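Local coordinates for protein kinase domain-containing protein (Chaetomium thermophilum, PDB 6Z3U) that probably phosphorylates serine and threonine residues, including those of the RNA polymerase II tail repeats, as the cyclin-dependent kinase subunit of the CAK complex, at residues R189-W200 and R391-S399. Residues are numbered along the deposited sequence; the frame is centred on the assembly and turned at random.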
loop_
_atom_site.group_PDB
_atom_site.type_symbol
_atom_site.label_atom_id
_atom_site.label_comp_id
_atom_site.label_asym_id
_atom_site.label_seq_id
_atom_site.Cartn_x
_atom_site.Cartn_y
_atom_site.Cartn_z
ATOM N N ARG B 189 33.303 21.397 -5.203
ATOM C CA ARG B 189 33.102 21.444 -6.646
ATOM C C ARG B 189 31.694 21.823 -7.084
ATOM O O ARG B 189 31.542 22.362 -8.182
ATOM C CB ARG B 189 33.472 20.082 -7.264
ATOM C CG ARG B 189 34.885 19.630 -6.895
ATOM C CD ARG B 189 35.295 18.309 -7.544
ATOM N NE ARG B 189 34.499 17.179 -7.070
ATOM C CZ ARG B 189 34.729 15.910 -7.397
ATOM N NH1 ARG B 189 33.951 14.949 -6.915
ATOM N NH2 ARG B 189 35.738 15.597 -8.202
ATOM N N VAL B 190 30.668 21.563 -6.279
ATOM C CA VAL B 190 29.281 21.800 -6.675
ATOM C C VAL B 190 28.828 23.147 -6.129
ATOM O O VAL B 190 28.865 23.380 -4.914
ATOM C CB VAL B 190 28.354 20.679 -6.183
ATOM C CG1 VAL B 190 26.905 21.084 -6.358
ATOM C CG2 VAL B 190 28.628 19.396 -6.936
ATOM N N ARG B 191 28.362 24.017 -7.024
ATOM C CA ARG B 191 27.878 25.348 -6.677
ATOM C C ARG B 191 26.399 25.447 -7.023
ATOM O O ARG B 191 26.013 25.211 -8.173
ATOM C CB ARG B 191 28.660 26.429 -7.428
ATOM C CG ARG B 191 30.139 26.505 -7.095
ATOM C CD ARG B 191 30.404 27.495 -5.975
ATOM N NE ARG B 191 30.046 26.947 -4.673
ATOM C CZ ARG B 191 30.790 26.074 -4.002
ATOM N NH1 ARG B 191 30.385 25.634 -2.822
ATOM N NH2 ARG B 191 31.937 25.638 -4.511
ATOM N N TYR B 192 25.576 25.810 -6.038
ATOM C CA TYR B 192 24.154 26.024 -6.273
ATOM C C TYR B 192 23.672 27.203 -5.440
ATOM O O TYR B 192 24.244 27.518 -4.392
ATOM C CB TYR B 192 23.322 24.766 -5.963
ATOM C CG TYR B 192 23.198 24.396 -4.501
ATOM C CD1 TYR B 192 22.263 25.019 -3.682
ATOM C CD2 TYR B 192 23.989 23.398 -3.948
ATOM C CE1 TYR B 192 22.136 24.671 -2.353
ATOM C CE2 TYR B 192 23.871 23.047 -2.620
ATOM C CZ TYR B 192 22.942 23.686 -1.827
ATOM O OH TYR B 192 22.819 23.338 -0.504
ATOM N N GLY B 193 22.611 27.852 -5.921
ATOM C CA GLY B 193 22.099 29.053 -5.291
ATOM C C GLY B 193 20.650 28.945 -4.869
ATOM O O GLY B 193 20.078 27.852 -4.868
ATOM N N ALA B 194 20.043 30.078 -4.509
ATOM C CA ALA B 194 18.677 30.054 -3.997
ATOM C C ALA B 194 17.691 29.570 -5.052
ATOM O O ALA B 194 16.755 28.828 -4.739
ATOM C CB ALA B 194 18.279 31.442 -3.497
ATOM N N ALA B 195 17.872 29.991 -6.304
ATOM C CA ALA B 195 16.946 29.571 -7.349
ATOM C C ALA B 195 16.991 28.065 -7.559
ATOM O O ALA B 195 15.981 27.461 -7.933
ATOM C CB ALA B 195 17.257 30.300 -8.654
ATOM N N ASP B 196 18.147 27.441 -7.325
ATOM C CA ASP B 196 18.235 25.988 -7.427
ATOM C C ASP B 196 17.558 25.312 -6.242
ATOM O O ASP B 196 16.889 24.285 -6.404
ATOM C CB ASP B 196 19.697 25.565 -7.529
ATOM C CG ASP B 196 20.386 26.165 -8.735
ATOM O OD1 ASP B 196 19.757 26.191 -9.813
ATOM O OD2 ASP B 196 21.542 26.621 -8.604
ATOM N N ILE B 197 17.727 25.868 -5.042
ATOM C CA ILE B 197 17.021 25.338 -3.882
ATOM C C ILE B 197 15.519 25.359 -4.132
ATOM O O ILE B 197 14.810 24.389 -3.838
ATOM C CB ILE B 197 17.403 26.133 -2.619
ATOM C CG1 ILE B 197 18.905 25.996 -2.350
ATOM C CG2 ILE B 197 16.586 25.661 -1.419
ATOM C CD1 ILE B 197 19.398 26.809 -1.169
ATOM N N LYS B 198 15.011 26.468 -4.675
ATOM C CA LYS B 198 13.582 26.576 -4.946
ATOM C C LYS B 198 13.130 25.530 -5.958
ATOM O O LYS B 198 12.011 25.011 -5.868
ATOM C CB LYS B 198 13.250 27.985 -5.442
ATOM C CG LYS B 198 11.767 28.221 -5.681
ATOM C CD LYS B 198 11.470 29.645 -6.141
ATOM C CE LYS B 198 11.689 30.659 -5.030
ATOM N NZ LYS B 198 11.291 32.034 -5.443
ATOM N N ALA B 199 13.981 25.212 -6.935
ATOM C CA ALA B 199 13.614 24.202 -7.921
ATOM C C ALA B 199 13.566 22.813 -7.296
ATOM O O ALA B 199 12.630 22.046 -7.542
ATOM C CB ALA B 199 14.595 24.228 -9.091
ATOM N N TRP B 200 14.570 22.474 -6.484
ATOM C CA TRP B 200 14.579 21.176 -5.815
ATOM C C TRP B 200 13.416 21.057 -4.841
ATOM O O TRP B 200 12.672 20.068 -4.857
ATOM C CB TRP B 200 15.909 20.975 -5.090
ATOM C CG TRP B 200 17.068 20.700 -6.000
ATOM C CD1 TRP B 200 17.039 20.019 -7.184
ATOM C CD2 TRP B 200 18.427 21.111 -5.808
ATOM N NE1 TRP B 200 18.297 19.972 -7.734
ATOM C CE2 TRP B 200 19.167 20.637 -6.910
ATOM C CE3 TRP B 200 19.089 21.832 -4.810
ATOM C CZ2 TRP B 200 20.536 20.857 -7.040
ATOM C CZ3 TRP B 200 20.449 22.052 -4.944
ATOM C CH2 TRP B 200 21.157 21.565 -6.049
ATOM N N ARG B 391 15.453 25.985 -14.114
ATOM C CA ARG B 391 14.977 24.907 -14.968
ATOM C C ARG B 391 15.809 23.654 -14.727
ATOM O O ARG B 391 17.035 23.718 -14.603
ATOM C CB ARG B 391 15.047 25.327 -16.435
ATOM C CG ARG B 391 14.318 24.393 -17.391
ATOM C CD ARG B 391 14.252 24.985 -18.795
ATOM N NE ARG B 391 15.578 25.283 -19.336
ATOM C CZ ARG B 391 16.226 24.529 -20.222
ATOM N NH1 ARG B 391 15.685 23.413 -20.691
ATOM N NH2 ARG B 391 17.428 24.901 -20.642
ATOM N N LYS B 392 15.130 22.507 -14.659
ATOM C CA LYS B 392 15.815 21.269 -14.302
ATOM C C LYS B 392 16.991 20.985 -15.226
ATOM O O LYS B 392 17.987 20.390 -14.799
ATOM C CB LYS B 392 14.830 20.099 -14.327
ATOM C CG LYS B 392 13.970 20.033 -15.579
ATOM C CD LYS B 392 13.378 18.645 -15.772
ATOM C CE LYS B 392 12.274 18.654 -16.808
ATOM N NZ LYS B 392 11.428 17.440 -16.711
ATOM N N GLU B 393 16.906 21.407 -16.488
ATOM C CA GLU B 393 18.016 21.200 -17.407
ATOM C C GLU B 393 19.237 22.029 -17.030
ATOM O O GLU B 393 20.352 21.691 -17.443
ATOM C CB GLU B 393 17.588 21.538 -18.835
ATOM C CG GLU B 393 16.830 20.427 -19.554
ATOM C CD GLU B 393 15.430 20.212 -19.006
ATOM O OE1 GLU B 393 14.995 19.042 -18.922
ATOM O OE2 GLU B 393 14.765 21.212 -18.656
ATOM N N ASP B 394 19.057 23.092 -16.249
ATOM C CA ASP B 394 20.155 23.954 -15.837
ATOM C C ASP B 394 20.610 23.699 -14.408
ATOM O O ASP B 394 21.477 24.426 -13.912
ATOM C CB ASP B 394 19.753 25.427 -15.986
ATOM C CG ASP B 394 19.622 25.854 -17.436
ATOM O OD1 ASP B 394 19.531 24.970 -18.315
ATOM O OD2 ASP B 394 19.611 27.077 -17.696
ATOM N N LEU B 395 20.056 22.695 -13.732
ATOM C CA LEU B 395 20.432 22.438 -12.355
ATOM C C LEU B 395 21.855 21.891 -12.289
ATOM O O LEU B 395 22.347 21.293 -13.249
ATOM C CB LEU B 395 19.462 21.452 -11.711
ATOM C CG LEU B 395 18.114 22.013 -11.255
ATOM C CD1 LEU B 395 17.171 20.896 -10.845
ATOM C CD2 LEU B 395 18.302 22.985 -10.100
ATOM N N PRO B 396 22.532 22.068 -11.155
ATOM C CA PRO B 396 23.887 21.520 -11.023
ATOM C C PRO B 396 23.904 20.004 -11.140
ATOM O O PRO B 396 23.012 19.311 -10.644
ATOM C CB PRO B 396 24.318 21.977 -9.623
ATOM C CG PRO B 396 23.465 23.153 -9.320
ATOM C CD PRO B 396 22.158 22.910 -10.006
ATOM N N LYS B 397 24.934 19.494 -11.808
ATOM C CA LYS B 397 25.176 18.065 -11.932
ATOM C C LYS B 397 26.325 17.663 -11.011
ATOM O O LYS B 397 27.177 18.480 -10.653
ATOM C CB LYS B 397 25.526 17.686 -13.378
ATOM C CG LYS B 397 24.341 17.371 -14.292
ATOM C CD LYS B 397 23.378 18.547 -14.415
ATOM C CE LYS B 397 22.262 18.257 -15.417
ATOM N NZ LYS B 397 21.060 19.120 -15.208
ATOM N N LYS B 398 26.338 16.390 -10.624
ATOM C CA LYS B 398 27.452 15.882 -9.835
ATOM C C LYS B 398 28.731 15.943 -10.666
ATOM O O LYS B 398 28.701 15.856 -11.896
ATOM C CB LYS B 398 27.192 14.443 -9.386
ATOM C CG LYS B 398 26.848 13.503 -10.528
ATOM C CD LYS B 398 27.095 12.048 -10.162
ATOM C CE LYS B 398 26.868 11.139 -11.363
ATOM N NZ LYS B 398 27.758 11.490 -12.514
ATOM N N SER B 399 29.863 16.089 -9.989
ATOM C CA SER B 399 31.136 16.190 -10.695
ATOM C C SER B 399 31.473 14.862 -11.370
ATOM O O SER B 399 32.392 14.784 -12.186
ATOM C CB SER B 399 32.257 16.595 -9.741
ATOM O OG SER B 399 33.512 16.568 -10.400
#
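Tyr192 and Pro396 face each other with CA atoms 6.6 Å apart where segment 391-399 runs antiparallel to 189-200, from Ala199 near Arg391 to Arg189 near Ser399; no hydrogen bond joins the two. Pro396 wedges into the turn before helix 194-213: its CG lies 3.7 Å from Tyr192 CB, and its CD faces Asp196 CG and, obliquely, the indole of Trp200. Leu395 reaches further along the helix. Its CD2 sits over the indole face, a CH-pi contact with the five-membered ring, and 4.0 Å from Ala199 CB, while CD1 lies 3.4 Å from Trp200 NE1. Asp196, with CG beside its own backbone N (chi1 -60°), turns back to the helix start, where OD2 accepts a nearly straight bond (169°) from Gly193 N, the N-cap residue, at 3.1 Å; OD1 takes the Thr390 hydroxyl. With an alanine in place of this aspartate, Gly193 N and Thr390 OG1 would probably each lose a carboxylate oxygen as partner, and a gap would open beside Pro396 CD. Trp200's indole also touches Leu180, Leu183 and Leu289. This is largely apolar packing of the last modelled residues against the first turns of αE, a long C-lobe helix of the protein kinase fold, away from the ATP site.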